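Long-range contact in beta-L-arabinobiosidase (PDB 5MQR), which is a multidomain glycosidase of a gut bacterium that probably cleaves glycosidic linkages in plant pectin: residues A[887-892]-A[905-910]. Numbering follows the deposited sequence.
Sequences IGYIPW and VAWKEI
The phenol of Tyr889 and the indole of Trp907 overlap in an offset stack, with centroids of their six-membered rings 4.1 Å apart and planes at 22°. The side chains pass in opposite directions, and CD1 of Tyr889 comes within 3.5 Å of CH2 of Trp907. The same indole turns its five-membered-ring edge on Trp892: NE1 of Trp907 sits centrally on a face of the Trp892 ring, 3.2 Å from its plane, in an edge-to-face contact with planes at 63°. With chi1 at -72° the Trp907 CG lies trans to its carbonyl carbon, a rotation that carries the indole from its own turn back to 887-892.

Beyond the stack, the Tyr889 hydroxyl donates to the backbone carbonyl O of Ala906 at 2.7 Å, the donor tilted out of the carbonyl plane. This bond anchors the far end of the buried phenol, and that carbonyl also accepts a weak bond from Glu909 N. Ile910 adds CD1 at 3.6 Å from Tyr889 CE2, while the methyl CB of Ala906 lies 4.1 Å from CH2 of Trp892. A leucine in place of Trp907 would probably leave Tyr889 without its stacking partner and the Trp892 face without its N-H edge, opening a gap between the two rings.

Phe961, on helix 948-964, stacks with Trp907 and meets Trp892 edge-to-face. Together the three rings of Tyr889, Trp892 and Trp907 form a buried aromatic cluster that ties a helical turn to the loop after helix 901-904 in the MGH1-like domain, probably the (alpha/alpha)6 barrel of six-hairpin glycosidases.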
ATOM      1  N   ILE A 887      -9.638  30.008  27.502  1.00 25.90           N
ATOM      2  CA  ILE A 887     -10.527  29.174  28.302  1.00 26.45           C
ATOM      3  C   ILE A 887     -11.967  29.217  27.800  1.00 26.53           C
ATOM      4  O   ILE A 887     -12.709  28.298  28.049  1.00 26.68           O
ATOM      5  CB  ILE A 887     -10.488  29.459  29.825  1.00 27.05           C
ATOM      6  CG1 ILE A 887     -10.914  30.894  30.162  1.00 27.70           C
ATOM      7  CG2 ILE A 887      -9.110  29.135  30.377  1.00 26.87           C
ATOM      8  CD1 ILE A 887     -11.218  31.112  31.646  1.00 28.16           C
ATOM      9  N   GLY A 888     -12.346  30.269  27.084  1.00 26.83           N
ATOM     10  CA  GLY A 888     -13.677  30.357  26.474  1.00 27.11           C
ATOM     11  C   GLY A 888     -13.980  29.341  25.376  1.00 26.58           C
ATOM     12  O   GLY A 888     -15.143  29.212  24.963  1.00 26.94           O
ATOM     13  N   TYR A 889     -12.945  28.657  24.871  1.00 25.27           N
ATOM     14  CA  TYR A 889     -13.139  27.580  23.922  1.00 24.54           C
ATOM     15  C   TYR A 889     -13.317  26.216  24.577  1.00 24.04           C
ATOM     16  O   TYR A 889     -13.778  25.307  23.915  1.00 23.78           O
ATOM     17  CB  TYR A 889     -12.009  27.535  22.895  1.00 24.09           C
ATOM     18  CG  TYR A 889     -11.988  28.726  21.949  1.00 24.30           C
ATOM     19  CD1 TYR A 889     -13.094  29.052  21.150  1.00 24.66           C
ATOM     20  CD2 TYR A 889     -10.849  29.523  21.841  1.00 24.17           C
ATOM     21  CE1 TYR A 889     -13.053  30.156  20.299  1.00 24.97           C
ATOM     22  CE2 TYR A 889     -10.803  30.615  20.996  1.00 24.28           C
ATOM     23  CZ  TYR A 889     -11.895  30.939  20.239  1.00 24.67           C
ATOM     24  OH  TYR A 889     -11.787  32.033  19.417  1.00 25.02           O
ATOM     25  N   ILE A 890     -13.047  26.093  25.878  1.00 24.18           N
ATOM     26  CA  ILE A 890     -13.123  24.806  26.593  1.00 23.74           C
ATOM     27  C   ILE A 890     -14.521  24.168  26.557  1.00 24.36           C
ATOM     28  O   ILE A 890     -14.611  22.965  26.466  1.00 23.86           O
ATOM     29  CB  ILE A 890     -12.579  24.914  28.029  1.00 23.77           C
ATOM     30  CG1 ILE A 890     -11.079  25.240  27.996  1.00 23.54           C
ATOM     31  CG2 ILE A 890     -12.709  23.608  28.807  1.00 23.68           C
ATOM     32  CD1 ILE A 890     -10.502  25.562  29.368  1.00 23.81           C
ATOM     33  N   PRO A 891     -15.616  24.955  26.550  1.00 25.04           N
ATOM     34  CA  PRO A 891     -16.897  24.267  26.371  1.00 25.55           C
ATOM     35  C   PRO A 891     -16.935  23.268  25.192  1.00 25.17           C
ATOM     36  O   PRO A 891     -17.519  22.182  25.339  1.00 25.30           O
ATOM     37  CB  PRO A 891     -17.879  25.416  26.154  1.00 26.31           C
ATOM     38  CG  PRO A 891     -17.271  26.546  26.928  1.00 26.53           C
ATOM     39  CD  PRO A 891     -15.799  26.407  26.636  1.00 25.71           C
ATOM     40  N   TRP A 892     -16.317  23.622  24.060  1.00 24.30           N
ATOM     41  CA  TRP A 892     -16.254  22.724  22.896  1.00 23.75           C
ATOM     42  C   TRP A 892     -15.308  21.518  23.043  1.00 22.86           C
ATOM     43  O   TRP A 892     -15.448  20.542  22.324  1.00 22.56           O
ATOM     44  CB  TRP A 892     -15.876  23.485  21.629  1.00 23.38           C
ATOM     45  CG  TRP A 892     -16.980  24.306  21.141  1.00 24.15           C
ATOM     46  CD1 TRP A 892     -18.052  23.885  20.418  1.00 24.31           C
ATOM     47  CD2 TRP A 892     -17.162  25.697  21.356  1.00 24.43           C
ATOM     48  NE1 TRP A 892     -18.872  24.925  20.149  1.00 24.78           N
ATOM     49  CE2 TRP A 892     -18.351  26.060  20.700  1.00 24.95           C
ATOM     50  CE3 TRP A 892     -16.410  26.685  22.000  1.00 24.54           C
ATOM     51  CZ2 TRP A 892     -18.836  27.363  20.689  1.00 25.58           C
ATOM     52  CZ3 TRP A 892     -16.895  27.997  22.004  1.00 24.93           C
ATOM     53  CH2 TRP A 892     -18.102  28.317  21.353  1.00 25.65           C
ATOM     54  N   VAL A 905     -19.722  32.361  16.187  1.00 38.13           N
ATOM     55  CA  VAL A 905     -18.978  33.594  16.024  1.00 37.28           C
ATOM     56  C   VAL A 905     -17.750  33.671  16.960  1.00 35.06           C
ATOM     57  O   VAL A 905     -16.767  34.279  16.588  1.00 34.15           O
ATOM     58  CB  VAL A 905     -19.916  34.806  16.176  1.00 39.11           C
ATOM     59  CG1 VAL A 905     -20.301  34.996  17.624  1.00 39.95           C
ATOM     60  CG2 VAL A 905     -19.280  36.072  15.634  1.00 40.13           C
ATOM     61  N   ALA A 906     -17.783  33.022  18.129  1.00 33.22           N
ATOM     62  CA  ALA A 906     -16.598  32.911  19.006  1.00 32.38           C
ATOM     63  C   ALA A 906     -15.327  32.412  18.303  1.00 30.84           C
ATOM     64  O   ALA A 906     -14.219  32.863  18.576  1.00 28.89           O
ATOM     65  CB  ALA A 906     -16.903  32.019  20.210  1.00 32.54           C
ATOM     66  N   TRP A 907     -15.519  31.483  17.381  1.00 30.57           N
ATOM     67  CA  TRP A 907     -14.419  30.883  16.660  1.00 30.32           C
ATOM     68  C   TRP A 907     -13.761  31.810  15.627  1.00 31.54           C
ATOM     69  O   TRP A 907     -12.675  31.497  15.134  1.00 30.58           O
ATOM     70  CB  TRP A 907     -14.873  29.566  16.016  1.00 29.54           C
ATOM     71  CG  TRP A 907     -15.069  28.514  17.036  1.00 28.78           C
ATOM     72  CD1 TRP A 907     -16.246  28.053  17.524  1.00 29.01           C
ATOM     73  CD2 TRP A 907     -14.046  27.802  17.705  1.00 28.01           C
ATOM     74  NE1 TRP A 907     -16.023  27.088  18.474  1.00 28.77           N
ATOM     75  CE2 TRP A 907     -14.675  26.906  18.599  1.00 28.35           C
ATOM     76  CE3 TRP A 907     -12.655  27.830  17.643  1.00 27.38           C
ATOM     77  CZ2 TRP A 907     -13.952  26.046  19.426  1.00 27.84           C
ATOM     78  CZ3 TRP A 907     -11.931  26.973  18.466  1.00 27.11           C
ATOM     79  CH2 TRP A 907     -12.584  26.087  19.340  1.00 27.06           C
ATOM     80  N   LYS A 908     -14.384  32.947  15.318  1.00 33.33           N
ATOM     81  CA  LYS A 908     -13.765  33.919  14.420  1.00 34.72           C
ATOM     82  C   LYS A 908     -12.483  34.496  15.007  1.00 33.58           C
ATOM     83  O   LYS A 908     -11.599  34.898  14.257  1.00 33.06           O
ATOM     84  CB  LYS A 908     -14.730  35.052  14.055  1.00 37.11           C
ATOM     85  CG  LYS A 908     -15.856  34.589  13.160  1.00 39.46           C
ATOM     86  CD  LYS A 908     -16.721  35.734  12.649  1.00 41.83           C
ATOM     87  CE  LYS A 908     -17.729  35.192  11.639  1.00 44.09           C
ATOM     88  NZ  LYS A 908     -18.487  36.276  10.941  1.00 46.44           N
ATOM     89  N   GLU A 909     -12.371  34.501  16.334  1.00 32.94           N
ATOM     90  CA  GLU A 909     -11.199  35.069  16.997  1.00 32.83           C
ATOM     91  C   GLU A 909      -9.922  34.256  16.787  1.00 31.78           C
ATOM     92  O   GLU A 909      -8.834  34.746  17.022  1.00 32.01           O
ATOM     93  CB  GLU A 909     -11.470  35.276  18.486  1.00 33.24           C
ATOM     94  CG  GLU A 909     -12.654  36.185  18.756  1.00 34.70           C
ATOM     95  CD  GLU A 909     -12.518  37.527  18.046  1.00 35.95           C
ATOM     96  OE1 GLU A 909     -11.568  38.263  18.392  1.00 36.09           O
ATOM     97  OE2 GLU A 909     -13.340  37.829  17.137  1.00 37.06           O
ATOM     98  N   ILE A 910     -10.064  33.033  16.310  1.00 30.94           N
ATOM     99  CA  ILE A 910      -8.929  32.218  15.918  1.00 30.54           C
ATOM    100  C   ILE A 910      -8.157  32.859  14.747  1.00 31.24           C
ATOM    101  O   ILE A 910      -6.926  32.738  14.678  1.00 29.14           O
ATOM    102  CB  ILE A 910      -9.386  30.780  15.582  1.00 29.52           C
ATOM    103  CG1 ILE A 910      -9.948  30.085  16.822  1.00 29.41           C
ATOM    104  CG2 ILE A 910      -8.260  29.932  15.022  1.00 29.79           C
ATOM    105  CD1 ILE A 910      -9.010  29.943  18.004  1.00 29.06           C
TER